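Local coordinates for protein amidohydrolase (Mycoplasma synoviae, PDB 3OVG) that hydrolyses 1,4-lactones, notably D-xylono- and L-arabino-1,4-lactone 5-phosphate, with two zinc ions per subunit, as a phosphotriesterase-family member, at residues A[196-199]-A[200-204]; A[246-249]-A[250-254]; A[296-300]-A[301-305]; A[334-338]-A[339-343]. All blocks are in the same frame, centred on the assembly; numbering follows the deposited sequence.

Interaction 1. Residues A[196-199]-A[200-204]; sequences LEVA and KHLIG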
# COMPACT_ATOMS: atom_id res chain seq x y z
N LEU A 196 28.65 2.45 -18.36
CA LEU A 196 30.09 2.41 -18.60
C LEU A 196 30.65 1.11 -18.00
O LEU A 196 31.46 0.41 -18.60
CB LEU A 196 30.74 3.62 -17.92
CG LEU A 196 32.26 3.73 -18.03
CD1 LEU A 196 32.68 3.76 -19.53
CD2 LEU A 196 32.75 4.96 -17.30
N GLU A 197 30.21 0.80 -16.80
CA GLU A 197 30.76 -0.29 -16.04
C GLU A 197 30.30 -1.65 -16.62
O GLU A 197 31.09 -2.56 -16.72
CB GLU A 197 30.41 -0.13 -14.56
CG GLU A 197 31.20 1.02 -13.86
CD GLU A 197 30.68 2.39 -14.27
OE1 GLU A 197 29.49 2.52 -14.56
OE2 GLU A 197 31.46 3.35 -14.29
N VAL A 198 29.04 -1.76 -17.03
CA VAL A 198 28.59 -2.92 -17.77
C VAL A 198 29.51 -3.19 -18.98
O VAL A 198 30.05 -4.30 -19.15
CB VAL A 198 27.16 -2.75 -18.22
CG1 VAL A 198 26.87 -3.74 -19.37
CG2 VAL A 198 26.24 -2.95 -17.03
N ALA A 199 29.74 -2.14 -19.77
CA ALA A 199 30.66 -2.19 -20.92
C ALA A 199 32.04 -2.71 -20.55
O ALA A 199 32.52 -3.69 -21.12
CB ALA A 199 30.78 -0.79 -21.64
N LYS A 200 32.67 -2.09 -19.56
CA LYS A 200 34.03 -2.50 -19.17
C LYS A 200 34.08 -3.92 -18.66
O LYS A 200 35.02 -4.67 -18.93
CB LYS A 200 34.58 -1.54 -18.14
CG LYS A 200 34.85 -0.16 -18.75
CD LYS A 200 34.67 0.95 -17.72
CE LYS A 200 35.95 1.38 -17.07
NZ LYS A 200 35.77 2.70 -16.33
N HIS A 201 33.04 -4.32 -17.92
CA HIS A 201 33.07 -5.66 -17.37
C HIS A 201 33.01 -6.68 -18.48
O HIS A 201 33.83 -7.58 -18.52
CB HIS A 201 31.95 -5.88 -16.32
CG HIS A 201 32.09 -5.01 -15.12
ND1 HIS A 201 31.02 -4.59 -14.37
CD2 HIS A 201 33.20 -4.47 -14.55
CE1 HIS A 201 31.45 -3.82 -13.39
NE2 HIS A 201 32.77 -3.73 -13.48
N LEU A 202 32.07 -6.54 -19.39
CA LEU A 202 31.89 -7.52 -20.46
C LEU A 202 33.18 -7.66 -21.23
O LEU A 202 33.61 -8.77 -21.52
CB LEU A 202 30.75 -7.11 -21.40
CG LEU A 202 29.37 -7.28 -20.80
CD1 LEU A 202 28.39 -6.66 -21.77
CD2 LEU A 202 29.06 -8.76 -20.57
N ILE A 203 33.78 -6.53 -21.57
CA ILE A 203 35.02 -6.49 -22.30
C ILE A 203 36.12 -7.06 -21.45
O ILE A 203 36.98 -7.75 -21.95
CB ILE A 203 35.37 -5.05 -22.70
CG1 ILE A 203 34.39 -4.55 -23.77
CG2 ILE A 203 36.81 -4.98 -23.15
CD1 ILE A 203 34.40 -2.97 -23.99
N GLY A 204 36.08 -6.80 -20.15
CA GLY A 204 37.04 -7.40 -19.24
C GLY A 204 36.97 -8.93 -19.20
O GLY A 204 37.99 -9.60 -18.97
O HOH W 1 33.95 2.81 -13.60
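K200 lies back along the helix over L196, one turn earlier, and can be traced atom by atom. Its CB is 3.7 Å from L196 O, the carbonyl oxygen that also accepts the K200 N hydrogen bond at 2.9 Å. CG and CD stay near that same oxygen, so the first half of the aliphatic chain is laid on the backbone; CG can begin this path because it stands beside its own backbone N (chi1 -69°). CD then meets the leucine side chain, 3.7 Å from L196 CG. Bends at chi2 and chi3 turn the chain across the leucine, and NZ ends 3.9 Å from L196 CD2. The ammonium therefore has a methyl group for a neighbour on this side, and its link to E197 is indirect: a water gives a hydrogen to E197 OE2 at 2.6 Å and takes only a weak bond from K200 NZ. The stronger partner of E197 is R301 of the second subunit, which forms a salt bridge with OE2. On the adjacent face of the helix, E197 O sits 3.0 Å above the plane of the H201 ring, offset toward its rim, while accepting the H201 backbone N-H. V198 and L202 run side by side, CG1 of V198 4.1 Å from CD1 of L202. This row faces helix 165-181 and strand 212-215, as expected for the helix of the beta-alpha-beta unit 185-190, 195-205 and 212-215; helix 223-233 covers L196 and A199, and helix 343-351 covers K200 and H201.

Interaction 2. Residues A[246-249]-A[250-254]; sequences KYYP and DSLLA. With PO4 (phosphate ion), chain I.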
# COMPACT_ATOMS: atom_id res chain seq x y z
N LYS A 246 6.29 10.21 -19.59
CA LYS A 246 6.49 10.20 -18.14
C LYS A 246 7.97 10.12 -17.78
O LYS A 246 8.34 10.29 -16.60
CB LYS A 246 5.71 9.06 -17.46
CG LYS A 246 6.34 7.66 -17.69
CD LYS A 246 5.37 6.53 -17.30
CE LYS A 246 6.09 5.18 -17.19
NZ LYS A 246 5.18 4.02 -16.80
N TYR A 247 8.83 9.82 -18.76
CA TYR A 247 10.26 9.84 -18.48
C TYR A 247 10.89 11.11 -19.05
O TYR A 247 11.41 11.92 -18.30
CB TYR A 247 10.97 8.59 -19.03
CG TYR A 247 10.68 7.33 -18.26
CD1 TYR A 247 11.31 7.07 -17.05
CD2 TYR A 247 9.79 6.38 -18.76
CE1 TYR A 247 11.04 5.91 -16.35
CE2 TYR A 247 9.52 5.23 -18.07
CZ TYR A 247 10.14 4.99 -16.86
OH TYR A 247 9.86 3.83 -16.18
N TYR A 248 10.83 11.26 -20.37
CA TYR A 248 11.46 12.39 -21.04
C TYR A 248 10.79 12.61 -22.39
O TYR A 248 10.30 11.67 -23.02
CB TYR A 248 12.97 12.16 -21.26
CG TYR A 248 13.75 12.13 -19.96
CD1 TYR A 248 14.15 10.91 -19.40
CD2 TYR A 248 14.06 13.30 -19.28
CE1 TYR A 248 14.85 10.86 -18.20
CE2 TYR A 248 14.78 13.27 -18.07
CZ TYR A 248 15.17 12.04 -17.54
OH TYR A 248 15.86 11.95 -16.33
N PRO A 249 10.76 13.86 -22.84
CA PRO A 249 10.09 14.15 -24.11
C PRO A 249 10.92 13.60 -25.30
O PRO A 249 12.16 13.54 -25.20
CB PRO A 249 10.01 15.68 -24.10
CG PRO A 249 11.19 16.12 -23.18
CD PRO A 249 11.09 15.10 -22.08
N ASP A 250 10.26 13.17 -26.38
CA ASP A 250 10.97 12.75 -27.60
C ASP A 250 12.11 13.73 -27.97
O ASP A 250 13.17 13.32 -28.47
CB ASP A 250 10.03 12.68 -28.83
CG ASP A 250 8.98 11.56 -28.74
OD1 ASP A 250 8.96 10.79 -27.76
OD2 ASP A 250 8.14 11.46 -29.69
N SER A 251 11.87 15.02 -27.79
CA SER A 251 12.81 16.02 -28.30
C SER A 251 14.17 15.83 -27.65
O SER A 251 15.20 16.11 -28.24
CB SER A 251 12.32 17.44 -28.02
OG SER A 251 11.96 17.56 -26.63
N LEU A 252 14.17 15.36 -26.42
CA LEU A 252 15.43 15.30 -25.70
C LEU A 252 16.30 14.19 -26.30
O LEU A 252 17.48 14.41 -26.56
CB LEU A 252 15.18 15.12 -24.21
CG LEU A 252 16.39 14.99 -23.27
CD1 LEU A 252 17.27 16.24 -23.34
CD2 LEU A 252 15.93 14.71 -21.83
N LEU A 253 15.71 13.01 -26.51
CA LEU A 253 16.41 11.91 -27.17
C LEU A 253 16.89 12.31 -28.59
O LEU A 253 18.00 11.99 -28.99
CB LEU A 253 15.50 10.70 -27.29
CG LEU A 253 16.14 9.52 -28.03
CD1 LEU A 253 17.43 9.10 -27.37
CD2 LEU A 253 15.20 8.32 -28.11
N ALA A 254 16.03 12.98 -29.35
CA ALA A 254 16.41 13.47 -30.68
C ALA A 254 17.67 14.35 -30.62
O ALA A 254 18.65 14.11 -31.32
CB ALA A 254 15.25 14.24 -31.33
P PO4 I . 7.82 1.53 -18.26
O1 PO4 I . 7.77 0.15 -18.93
O2 PO4 I . 6.79 1.65 -17.11
O3 PO4 I . 9.24 1.74 -17.70
O4 PO4 I . 7.59 2.59 -19.33
O HOH W 2 8.59 10.59 -25.06
O HOH W 3 13.57 11.09 -24.65
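Y248 and L252 make the closest side-chain contact where the loop enters helix 250-262: they run side by side, with L252 CD2 3.5 Å from Y248 CD2. P249, at the N-cap position, packs its ring against the first turn, CG 4.2 Å from L252 CB. Its carbonyl oxygen serves two donors. L252 N binds P249 O at 3.0 Å from well above the carbonyl plane, 50° out of it, and a water donates to P249 O at 2.9 Å; that water accepts only a weak bond from L253 N. D250 is also fixed, its carboxylate bonded to Y297 OH and D243 N.

The other end is different: K246 and Y247 touch nothing of the helix, and K246 is exposed. Standing between its own N and carbonyl carbon (chi1 74°), CG of K246 launches an extended chain whose NZ reaches O2 of a phosphate at 2.9 Å. Y247 OH binds O3 of the phosphate at 2.7 Å, and Y280 OH adds a third bond. K246, Y247 and Y280 bind substrate, so this ion, probably from the crystallisation liquor, is consistent with a pocket for the substrate's 5-phosphate, gripped by one ammonium and two phenols.

Interaction 3. Residues A[296-300]-A[301-305]; sequences AYLFD and RFLPL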
# COMPACT_ATOMS: atom_id res chain seq x y z
N ALA A 296 4.49 1.79 -35.33
CA ALA A 296 4.45 2.69 -36.48
C ALA A 296 4.91 4.10 -36.12
O ALA A 296 5.41 4.84 -36.97
CB ALA A 296 3.04 2.72 -37.13
N TYR A 297 4.73 4.46 -34.85
CA TYR A 297 5.17 5.76 -34.32
C TYR A 297 6.64 6.05 -34.63
O TYR A 297 7.02 7.22 -34.85
CB TYR A 297 4.96 5.80 -32.81
CG TYR A 297 5.21 7.16 -32.13
CD1 TYR A 297 6.42 7.43 -31.52
CD2 TYR A 297 4.20 8.14 -32.06
CE1 TYR A 297 6.65 8.65 -30.87
CE2 TYR A 297 4.42 9.36 -31.41
CZ TYR A 297 5.66 9.61 -30.83
OH TYR A 297 5.95 10.78 -30.18
N LEU A 298 7.47 4.99 -34.63
CA LEU A 298 8.88 5.16 -34.93
C LEU A 298 9.04 5.92 -36.26
O LEU A 298 9.78 6.90 -36.34
CB LEU A 298 9.61 3.80 -35.00
CG LEU A 298 11.07 3.92 -35.44
CD1 LEU A 298 11.84 4.74 -34.42
CD2 LEU A 298 11.74 2.58 -35.66
N PHE A 299 8.31 5.47 -37.27
CA PHE A 299 8.42 5.96 -38.64
C PHE A 299 7.57 7.21 -38.85
O PHE A 299 8.01 8.15 -39.50
CB PHE A 299 7.97 4.86 -39.60
CG PHE A 299 8.79 3.61 -39.51
CD1 PHE A 299 9.98 3.49 -40.21
CD2 PHE A 299 8.40 2.56 -38.68
CE1 PHE A 299 10.72 2.35 -40.13
CE2 PHE A 299 9.17 1.42 -38.60
CZ PHE A 299 10.32 1.32 -39.32
N ASP A 300 6.36 7.21 -38.30
CA ASP A 300 5.42 8.31 -38.52
C ASP A 300 5.80 9.61 -37.80
O ASP A 300 5.43 10.68 -38.24
CB ASP A 300 4.04 7.90 -38.03
CG ASP A 300 3.43 6.80 -38.86
OD1 ASP A 300 3.96 6.49 -39.96
OD2 ASP A 300 2.42 6.23 -38.39
N ARG A 301 6.53 9.50 -36.69
CA ARG A 301 6.73 10.64 -35.77
C ARG A 301 8.18 10.77 -35.34
O ARG A 301 8.78 11.84 -35.44
CB ARG A 301 5.84 10.49 -34.51
CG ARG A 301 4.32 10.60 -34.78
CD ARG A 301 3.89 12.07 -34.83
NE ARG A 301 3.82 12.64 -33.48
CZ ARG A 301 2.74 12.53 -32.71
NH1 ARG A 301 1.65 11.92 -33.17
NH2 ARG A 301 2.73 13.06 -31.50
N PHE A 302 8.79 9.69 -34.87
CA PHE A 302 10.10 9.88 -34.29
C PHE A 302 11.22 10.11 -35.32
O PHE A 302 12.03 10.97 -35.13
CB PHE A 302 10.49 8.81 -33.27
CG PHE A 302 11.72 9.17 -32.50
CD1 PHE A 302 11.65 10.13 -31.50
CD2 PHE A 302 12.94 8.56 -32.77
CE1 PHE A 302 12.79 10.47 -30.79
CE2 PHE A 302 14.08 8.91 -32.08
CZ PHE A 302 14.00 9.86 -31.07
N LEU A 303 11.25 9.36 -36.42
CA LEU A 303 12.31 9.59 -37.40
C LEU A 303 12.12 10.96 -38.10
O LEU A 303 13.10 11.66 -38.33
CB LEU A 303 12.42 8.44 -38.39
CG LEU A 303 12.85 7.08 -37.81
CD1 LEU A 303 12.58 5.95 -38.80
CD2 LEU A 303 14.31 7.06 -37.36
N PRO A 304 10.86 11.34 -38.43
CA PRO A 304 10.74 12.73 -38.91
C PRO A 304 11.29 13.72 -37.90
O PRO A 304 11.88 14.73 -38.32
CB PRO A 304 9.23 12.92 -39.11
CG PRO A 304 8.73 11.52 -39.39
CD PRO A 304 9.60 10.59 -38.56
N LEU A 305 11.15 13.46 -36.60
CA LEU A 305 11.72 14.37 -35.61
C LEU A 305 13.26 14.38 -35.65
O LEU A 305 13.89 15.44 -35.53
CB LEU A 305 11.22 14.06 -34.20
CG LEU A 305 11.83 14.88 -33.04
CD1 LEU A 305 11.48 16.37 -33.15
CD2 LEU A 305 11.35 14.32 -31.64
O HOH W 4 5.60 13.79 -30.09
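A pi-type turn in helix 296-309, which follows strand 269-271 in the TIM-barrel chain of the phosphotriesterase family, sets Y297 and L298 against R301, F302 and L303. The evidence is in the backbone bonds, which span five residues: F302 N donates to Y297 O at 3.0 Å, lying in the carbonyl plane, and L303 N reaches L298 O at 2.9 Å. Y297 O is gripped twice, since R301 N also binds it, though with a more bent N-H...O angle of 138°. The widened turn precedes P304, which has no N-H to offer; its CD lies instead 3.1 Å from F299 O, and the axes of the segments on the two sides diverge by 31°. Among side chains, R301 passes obliquely over Y297. R301 CB makes a CH-pi contact over the tyrosine face, 3.7 Å from the ring centroid. Bends at chi2 and chi3 fold the arginine so that Y297 CE2 stands over the centre of the guanidinium, yet the two planes are 57° apart and this is no parallel stack. The polar ends have stronger partners outside: D250 takes Y297 OH, and E197 of the third subunit pairs with R301 NH1. On the inner side, L298 and L303 pack on L271 of strand 269-271, while F302 lies on D250 and L253 of helix 250-262. L303 runs alongside F299, CD1 of the leucine 3.8 Å from CD1 of the phenylalanine. One water donates to Y297 OH and accepts from R301 NH2 at 3.3 Å.

Interaction 4. Residues A[334-338]-A[339-343]; sequences RNFDP and LKVSK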
# COMPACT_ATOMS: atom_id res chain seq x y z
N ARG A 334 35.11 -18.77 -30.18
CA ARG A 334 36.39 -18.74 -29.51
C ARG A 334 36.29 -19.64 -28.31
O ARG A 334 35.20 -19.98 -27.88
CB ARG A 334 36.73 -17.33 -29.05
CG ARG A 334 36.97 -16.38 -30.22
CD ARG A 334 37.49 -15.03 -29.73
NE ARG A 334 36.42 -14.13 -29.33
CZ ARG A 334 36.40 -13.43 -28.20
NH1 ARG A 334 37.37 -13.54 -27.30
NH2 ARG A 334 35.37 -12.62 -27.94
N ASN A 335 37.45 -20.03 -27.79
CA ASN A 335 37.53 -20.64 -26.47
C ASN A 335 37.58 -19.53 -25.43
O ASN A 335 38.14 -18.45 -25.68
CB ASN A 335 38.81 -21.45 -26.34
CG ASN A 335 38.85 -22.62 -27.31
OD1 ASN A 335 38.01 -23.52 -27.25
ND2 ASN A 335 39.85 -22.61 -28.20
N PHE A 336 37.00 -19.78 -24.28
CA PHE A 336 37.02 -18.80 -23.22
C PHE A 336 38.34 -18.93 -22.46
O PHE A 336 38.65 -20.00 -21.95
CB PHE A 336 35.87 -19.04 -22.24
CG PHE A 336 35.97 -18.20 -21.00
CD1 PHE A 336 35.86 -16.82 -21.07
CD2 PHE A 336 36.19 -18.79 -19.77
CE1 PHE A 336 35.97 -16.05 -19.95
CE2 PHE A 336 36.28 -18.01 -18.63
CZ PHE A 336 36.17 -16.64 -18.72
N ASP A 337 39.10 -17.85 -22.37
CA ASP A 337 40.40 -17.92 -21.71
C ASP A 337 40.43 -17.11 -20.40
O ASP A 337 40.56 -15.89 -20.41
CB ASP A 337 41.48 -17.44 -22.68
CG ASP A 337 42.89 -17.58 -22.14
OD1 ASP A 337 43.08 -18.02 -20.96
OD2 ASP A 337 43.83 -17.23 -22.91
N PRO A 338 40.30 -17.80 -19.25
CA PRO A 338 40.35 -17.17 -17.92
C PRO A 338 41.52 -16.21 -17.74
O PRO A 338 41.34 -15.20 -17.06
CB PRO A 338 40.52 -18.34 -16.96
CG PRO A 338 39.93 -19.51 -17.68
CD PRO A 338 40.15 -19.27 -19.17
N LEU A 339 42.68 -16.49 -18.35
CA LEU A 339 43.84 -15.65 -18.11
C LEU A 339 43.71 -14.33 -18.83
O LEU A 339 44.56 -13.45 -18.65
CB LEU A 339 45.13 -16.31 -18.60
CG LEU A 339 45.62 -17.59 -17.95
CD1 LEU A 339 46.91 -18.01 -18.60
CD2 LEU A 339 45.82 -17.39 -16.47
N LYS A 340 42.69 -14.18 -19.66
CA LYS A 340 42.50 -12.89 -20.32
C LYS A 340 41.49 -12.04 -19.55
O LYS A 340 41.17 -10.93 -19.99
CB LYS A 340 42.03 -13.04 -21.78
CG LYS A 340 42.85 -13.98 -22.66
CD LYS A 340 44.29 -13.54 -22.76
CE LYS A 340 44.95 -14.13 -24.00
NZ LYS A 340 46.43 -13.86 -24.01
N VAL A 341 40.97 -12.56 -18.43
CA VAL A 341 40.03 -11.76 -17.65
C VAL A 341 40.82 -10.64 -16.95
O VAL A 341 41.86 -10.88 -16.34
CB VAL A 341 39.22 -12.59 -16.61
CG1 VAL A 341 38.37 -11.66 -15.76
CG2 VAL A 341 38.31 -13.65 -17.30
N SER A 342 40.32 -9.42 -17.05
CA SER A 342 41.07 -8.24 -16.59
C SER A 342 41.20 -8.20 -15.08
O SER A 342 40.34 -8.67 -14.37
CB SER A 342 40.43 -6.93 -17.08
OG SER A 342 39.17 -6.70 -16.43
N LYS A 343 42.27 -7.56 -14.59
CA LYS A 343 42.48 -7.42 -13.15
C LYS A 343 41.28 -6.76 -12.49
O LYS A 343 40.85 -7.16 -11.40
CB LYS A 343 43.72 -6.57 -12.88
CG LYS A 343 45.04 -7.22 -13.23
CD LYS A 343 46.17 -6.55 -12.43
CE LYS A 343 47.45 -7.40 -12.39
NZ LYS A 343 48.16 -7.47 -13.71
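D337 O receives the K340 backbone N-H at 2.8 Å, closing a tight turn through P338 and L339. The N-H...O angle of 161° is close to straight, although the donor stands well above the carbonyl plane. The next bond repeats the pattern one residue on: V341 N donates to P338 O at 3.0 Å, again from above the plane, and the two successive i to i+3 bonds define the short 3-10 segment. The aspartate side chain ties down its start. CG of D337 lies anti to the backbone N (chi1 -175°), which turns OD1 toward the peptide of L339; L339 N binds D337 OD1 at 3.1 Å, making an Asx turn. That oxygen is met 51° out of the carboxylate plane. OD2, the other branch, touches the K340 side chain, with CG at 3.4 Å. K340 is bent at chi2, yet its NZ remains 4.4 Å from D337 OD2, too far for a salt bridge, so the charges probably attract only loosely at this exposed surface. On the other flank V341 has its CG2 3.4 Å from P338 O, and the same methyl reaches F336 obliquely, 3.9 Å from the ring's CZ. F336 thereby joins the turn to the body of the protein, since its ring also rests on R176 and I179 of helix 165-181. R334 bonds to the backbone of I179 and, through NH2, to G206 O just past helix 195-205. Beyond the turn, S342 N-caps helix 343-351, its OG making a weak bond to V345 N, and its backbone bonds to G204 at the end of helix 195-205.

How the interactions relate
Along the chain the four contacts follow in series, but in space they form two pairs. Interactions 2 and 3 have centres about 13 Å apart, where helices 250-262 and 296-309 meet through L253 on F302 and D250 on L305. The centres of interactions 1 and 4 are about 14 Å apart, and the two are joined by the backbone where S342 N reaches G204 O at 3.0 Å. The pairs are well separated: interactions 2 and 4 are about 40 Å apart between centres, on opposite sides of the chain's centre. The assembly connects them differently, because E197 of interaction 1 pairs with R301, from interaction 3, of another subunit. Barrel helices thus also supply the subunit interfaces, while interaction 2 carries substrate-binding residues.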